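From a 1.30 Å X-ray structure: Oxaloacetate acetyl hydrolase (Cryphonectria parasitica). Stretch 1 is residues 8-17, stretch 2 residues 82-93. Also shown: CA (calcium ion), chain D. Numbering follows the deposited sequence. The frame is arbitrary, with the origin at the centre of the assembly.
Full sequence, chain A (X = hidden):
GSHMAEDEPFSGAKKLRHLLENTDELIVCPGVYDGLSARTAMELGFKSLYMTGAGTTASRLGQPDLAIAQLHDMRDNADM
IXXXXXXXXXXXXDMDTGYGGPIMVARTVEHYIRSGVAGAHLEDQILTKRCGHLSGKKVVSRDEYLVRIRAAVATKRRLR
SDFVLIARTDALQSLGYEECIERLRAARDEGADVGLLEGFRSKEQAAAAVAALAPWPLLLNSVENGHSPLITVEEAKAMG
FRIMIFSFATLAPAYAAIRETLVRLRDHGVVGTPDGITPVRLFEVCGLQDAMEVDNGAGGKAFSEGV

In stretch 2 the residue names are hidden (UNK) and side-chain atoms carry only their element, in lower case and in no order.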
# COMPACT_ATOMS: atom_id res chain seq x y z
N GLU A 8 -26.51 1.56 8.91
CA GLU A 8 -26.70 2.80 8.19
C GLU A 8 -25.36 3.25 7.60
O GLU A 8 -25.33 3.49 6.43
CB GLU A 8 -27.40 3.87 9.01
CG GLU A 8 -28.05 4.96 8.17
CD GLU A 8 -29.57 4.81 8.04
OE1 GLU A 8 -30.19 5.65 7.36
OE2 GLU A 8 -30.15 3.85 8.62
N PRO A 9 -24.26 3.41 8.38
CA PRO A 9 -23.04 3.81 7.67
C PRO A 9 -22.51 2.61 6.84
O PRO A 9 -22.81 1.47 7.14
CB PRO A 9 -22.03 4.12 8.80
CG PRO A 9 -22.63 3.68 10.03
CD PRO A 9 -24.06 3.32 9.83
N PHE A 10 -21.72 2.89 5.81
CA PHE A 10 -21.11 1.86 4.96
C PHE A 10 -22.13 0.95 4.32
O PHE A 10 -21.87 -0.24 4.09
CB PHE A 10 -20.13 1.06 5.82
CG PHE A 10 -19.26 1.93 6.69
CD1 PHE A 10 -18.50 2.92 6.13
CD2 PHE A 10 -19.19 1.75 8.06
CE1 PHE A 10 -17.70 3.71 6.89
CE2 PHE A 10 -18.38 2.57 8.82
CZ PHE A 10 -17.66 3.55 8.23
N SER A 11 -23.28 1.52 3.99
CA SER A 11 -24.37 0.75 3.39
C SER A 11 -24.64 1.01 1.92
O SER A 11 -25.75 0.85 1.45
CB SER A 11 -25.65 0.90 4.21
OG SER A 11 -26.14 2.23 4.17
N GLY A 12 -23.62 1.36 1.18
CA GLY A 12 -23.80 1.63 -0.22
C GLY A 12 -24.43 0.54 -1.02
O GLY A 12 -25.28 0.81 -1.88
N ALA A 13 -24.08 -0.71 -0.75
CA ALA A 13 -24.68 -1.80 -1.52
C ALA A 13 -26.20 -1.82 -1.32
O ALA A 13 -26.97 -1.98 -2.26
CB ALA A 13 -24.08 -3.13 -1.16
N LYS A 14 -26.62 -1.73 -0.07
CA LYS A 14 -28.04 -1.72 0.26
C LYS A 14 -28.71 -0.52 -0.43
O LYS A 14 -29.81 -0.62 -1.00
CB LYS A 14 -28.27 -1.72 1.78
CG LYS A 14 -29.70 -1.95 2.18
CD LYS A 14 -29.94 -1.68 3.64
CE LYS A 14 -31.43 -1.59 3.90
NZ LYS A 14 -31.76 -0.80 5.12
N LYS A 15 -28.06 0.64 -0.42
CA LYS A 15 -28.63 1.82 -1.06
C LYS A 15 -28.78 1.69 -2.56
O LYS A 15 -29.78 2.10 -3.13
CB LYS A 15 -27.79 3.04 -0.77
CG LYS A 15 -27.79 3.44 0.63
CD LYS A 15 -26.75 4.54 0.82
CE LYS A 15 -26.77 5.01 2.21
NZ LYS A 15 -25.93 6.21 2.39
N LEU A 16 -27.77 1.14 -3.21
CA LEU A 16 -27.84 0.98 -4.65
C LEU A 16 -28.91 -0.05 -5.00
O LEU A 16 -29.67 0.12 -5.94
CB LEU A 16 -26.50 0.54 -5.20
CG LEU A 16 -26.46 0.30 -6.69
CD1 LEU A 16 -26.78 1.56 -7.48
CD2 LEU A 16 -25.10 -0.28 -7.08
N ARG A 17 -28.97 -1.12 -4.23
CA ARG A 17 -29.96 -2.16 -4.49
C ARG A 17 -31.36 -1.57 -4.33
O ARG A 17 -32.25 -1.93 -5.09
CB ARG A 17 -29.75 -3.37 -3.59
CG ARG A 17 -30.76 -4.44 -3.93
CD ARG A 17 -30.34 -5.76 -3.48
NE ARG A 17 -29.12 -6.20 -4.11
CZ ARG A 17 -29.05 -6.91 -5.24
NH1 ARG A 17 -30.14 -7.20 -5.94
NH2 ARG A 17 -27.86 -7.30 -5.67
N UNK A 82 -15.33 5.18 -1.74
CA UNK A 82 -16.61 4.82 -1.18
C UNK A 82 -16.86 5.29 0.21
O UNK A 82 -18.01 5.48 0.59
c UNK A 82 -16.74 3.29 -1.20
N UNK A 83 -15.79 5.52 0.95
CA UNK A 83 -15.89 5.88 2.36
C UNK A 83 -15.59 7.30 2.76
O UNK A 83 -15.51 7.61 3.94
o UNK A 83 -14.86 2.61 2.19
n UNK A 83 -16.73 3.13 3.35
c UNK A 83 -15.54 3.43 2.89
c UNK A 83 -15.08 4.84 3.17
N UNK A 84 -15.44 8.15 1.77
CA UNK A 84 -15.20 9.57 2.03
C UNK A 84 -16.31 10.07 2.97
O UNK A 84 -16.04 10.86 3.87
c UNK A 84 -12.58 10.36 0.69
c UNK A 84 -15.09 10.36 0.75
c UNK A 84 -13.94 10.80 -1.40
c UNK A 84 -13.87 10.05 -0.09
N UNK A 85 -17.54 9.63 2.72
CA UNK A 85 -18.66 9.95 3.56
C UNK A 85 -19.29 8.58 3.91
O UNK A 85 -19.83 7.90 3.04
o UNK A 85 -21.03 10.62 4.81
c UNK A 85 -19.65 10.86 2.85
o UNK A 85 -21.77 11.86 3.15
c UNK A 85 -20.90 11.12 3.67
N UNK A 86 -19.19 8.14 5.17
CA UNK A 86 -19.80 6.84 5.54
C UNK A 86 -21.30 6.78 5.24
O UNK A 86 -21.86 5.69 5.15
c UNK A 86 -19.57 6.77 7.05
c UNK A 86 -18.35 7.64 7.29
c UNK A 86 -18.46 8.75 6.31
N UNK A 87 -21.94 7.94 5.12
CA UNK A 87 -23.37 8.00 4.86
C UNK A 87 -23.66 8.55 3.48
O UNK A 87 -24.79 8.91 3.19
c UNK A 87 -23.99 8.93 5.89
c UNK A 87 -22.47 8.53 9.33
c UNK A 87 -23.29 7.59 9.88
c UNK A 87 -24.34 7.07 9.15
c UNK A 87 -23.76 8.47 7.30
c UNK A 87 -24.57 7.51 7.87
c UNK A 87 -22.69 8.96 8.03
N UNK A 88 -22.66 8.50 2.60
CA UNK A 88 -22.80 9.03 1.27
C UNK A 88 -23.32 8.13 0.18
O UNK A 88 -23.87 7.07 0.44
N UNK A 89 -23.17 8.57 -1.07
CA UNK A 89 -23.68 7.82 -2.20
C UNK A 89 -22.96 6.54 -2.52
O UNK A 89 -21.76 6.45 -2.30
c UNK A 89 -23.51 8.79 -3.37
c UNK A 89 -22.42 9.68 -3.01
c UNK A 89 -22.47 9.80 -1.48
N UNK A 90 -23.71 5.53 -3.02
CA UNK A 90 -23.08 4.28 -3.37
C UNK A 90 -22.07 4.43 -4.51
O UNK A 90 -22.20 5.29 -5.40
c UNK A 90 -25.34 4.33 -4.14
c UNK A 90 -24.27 3.41 -3.87
c UNK A 90 -25.17 5.50 -3.22
N UNK A 91 -21.07 3.56 -4.48
CA UNK A 91 -20.04 3.49 -5.47
C UNK A 91 -20.06 2.18 -6.28
O UNK A 91 -20.08 1.09 -5.70
c UNK A 91 -16.13 3.32 -5.05
c UNK A 91 -17.43 4.76 -6.69
c UNK A 91 -17.46 3.53 -5.79
c UNK A 91 -18.63 3.53 -4.79
N UNK A 92 -20.16 2.30 -7.61
CA UNK A 92 -20.04 1.17 -8.51
C UNK A 92 -18.57 1.26 -8.97
O UNK A 92 -18.13 2.35 -9.37
c UNK A 92 -20.59 0.12 -10.72
c UNK A 92 -23.41 1.34 -10.36
c UNK A 92 -22.40 1.11 -9.26
c UNK A 92 -20.95 1.24 -9.72
N UNK A 93 -17.81 0.16 -8.93
CA UNK A 93 -16.43 0.17 -9.35
C UNK A 93 -16.14 -0.88 -10.39
O UNK A 93 -16.73 -1.95 -10.40
c UNK A 93 -15.51 -0.08 -8.17
CA CA D . -27.06 10.02 3.24
O HOH W 1 -23.52 4.38 3.34
O HOH W 2 -28.49 7.89 3.67
O HOH W 3 -27.23 8.60 1.18
O HOH W 4 -27.65 9.56 5.64
O HOH W 5 -26.02 11.95 4.36
O HOH W 6 -26.15 11.46 1.41

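Position 82 carries one side-chain carbon, out of reach of stretch 1; it is Ala82, in a helix. At 83 two carbons lead to one oxygen and one nitrogen, a carboxamide, so the residue is Asn83. It leaves helical phi/psi, and the end of its side chain comes nearer to stretch 1 than its CA-to-CB bond suggests, beside the ring of Phe10. Position 84 has four carbons forked at the second and touches nothing on stretch 1: Leu84. Position 85 has two carbons, the second holding two oxygens, which makes it Asp85. Its role is local: OD2 of Asp85 accepts a hydrogen bond from the backbone N of residue 87 at 2.8 Å, within a type I turn that runs from 85 to 88.

At 86 three carbons close a ring onto the backbone nitrogen, the mark of proline. Pro86 does two jobs. Its CB lies 3.6 Å from Phe10 CE1 and 4.0 Å from Pro9 CB, while its carbonyl O accepts a hydrogen bond from Phe10 N at 2.9 Å and also meets Pro9 CA at 3.4 Å in a CA-H...O contact. Position 87 shows one carbon and then a ring of six carbons with no oxygen: Phe87. Its CE1 is 3.8 Å from Pro9 CB, which makes an off-centre CH-pi contact 4.2 Å from the ring centroid. Its backbone O binds the calcium ion at 2.5 Å.

Position 88 has no side-chain atoms, hence Gly88. An ideal CB here would clash with the side chain of the next residue, so this backbone shape suits a residue without one. Gly88 N closes the turn on Asp85 O at 2.9 Å. Position 89 again closes three carbons onto its nitrogen; Pro89 points away from stretch 1, and an ideal CB on Gly88 would sit 2.5 Å from Pro89 CD. The same ring recurs at 90, but Pro90 points toward the helix, with CB 3.4 Å from Gly12 O and 3.9 Å from Leu16 CB. Position 91 has four carbons forked at the second, pointing away: Leu91, where the strand begins. At 92 the four carbons fork at the first, one arm two carbons long, so this is Ile92; its CG1 packs 3.7 Å from Leu16 CD2. Position 93 has a single carbon, beyond reach: Ala93.

The contact pairs a proline-rich loop with a helix start. Gly12 lets the backbones approach, its CA 4.2 Å from that of Pro90; a CB would sit 3.5 Å from Pro90 CA, which is tight. Lys15, extended through chi2 to chi4, reaches the turn, where NZ donates to Gly88 O at 3.0 Å. The same NZ donates to waters 1 and 3, the latter a calcium ligand, so the lysine joins the metal's shell without binding the ion. Water 1 also accepts from Ser11 N and donates to Pro86 O. The rule to read here is that backbone carbonyls fix the polar register while prolines and aromatic rings fill the space around it.

Stretch 2 (82-93) ANLDPFGPPLIA
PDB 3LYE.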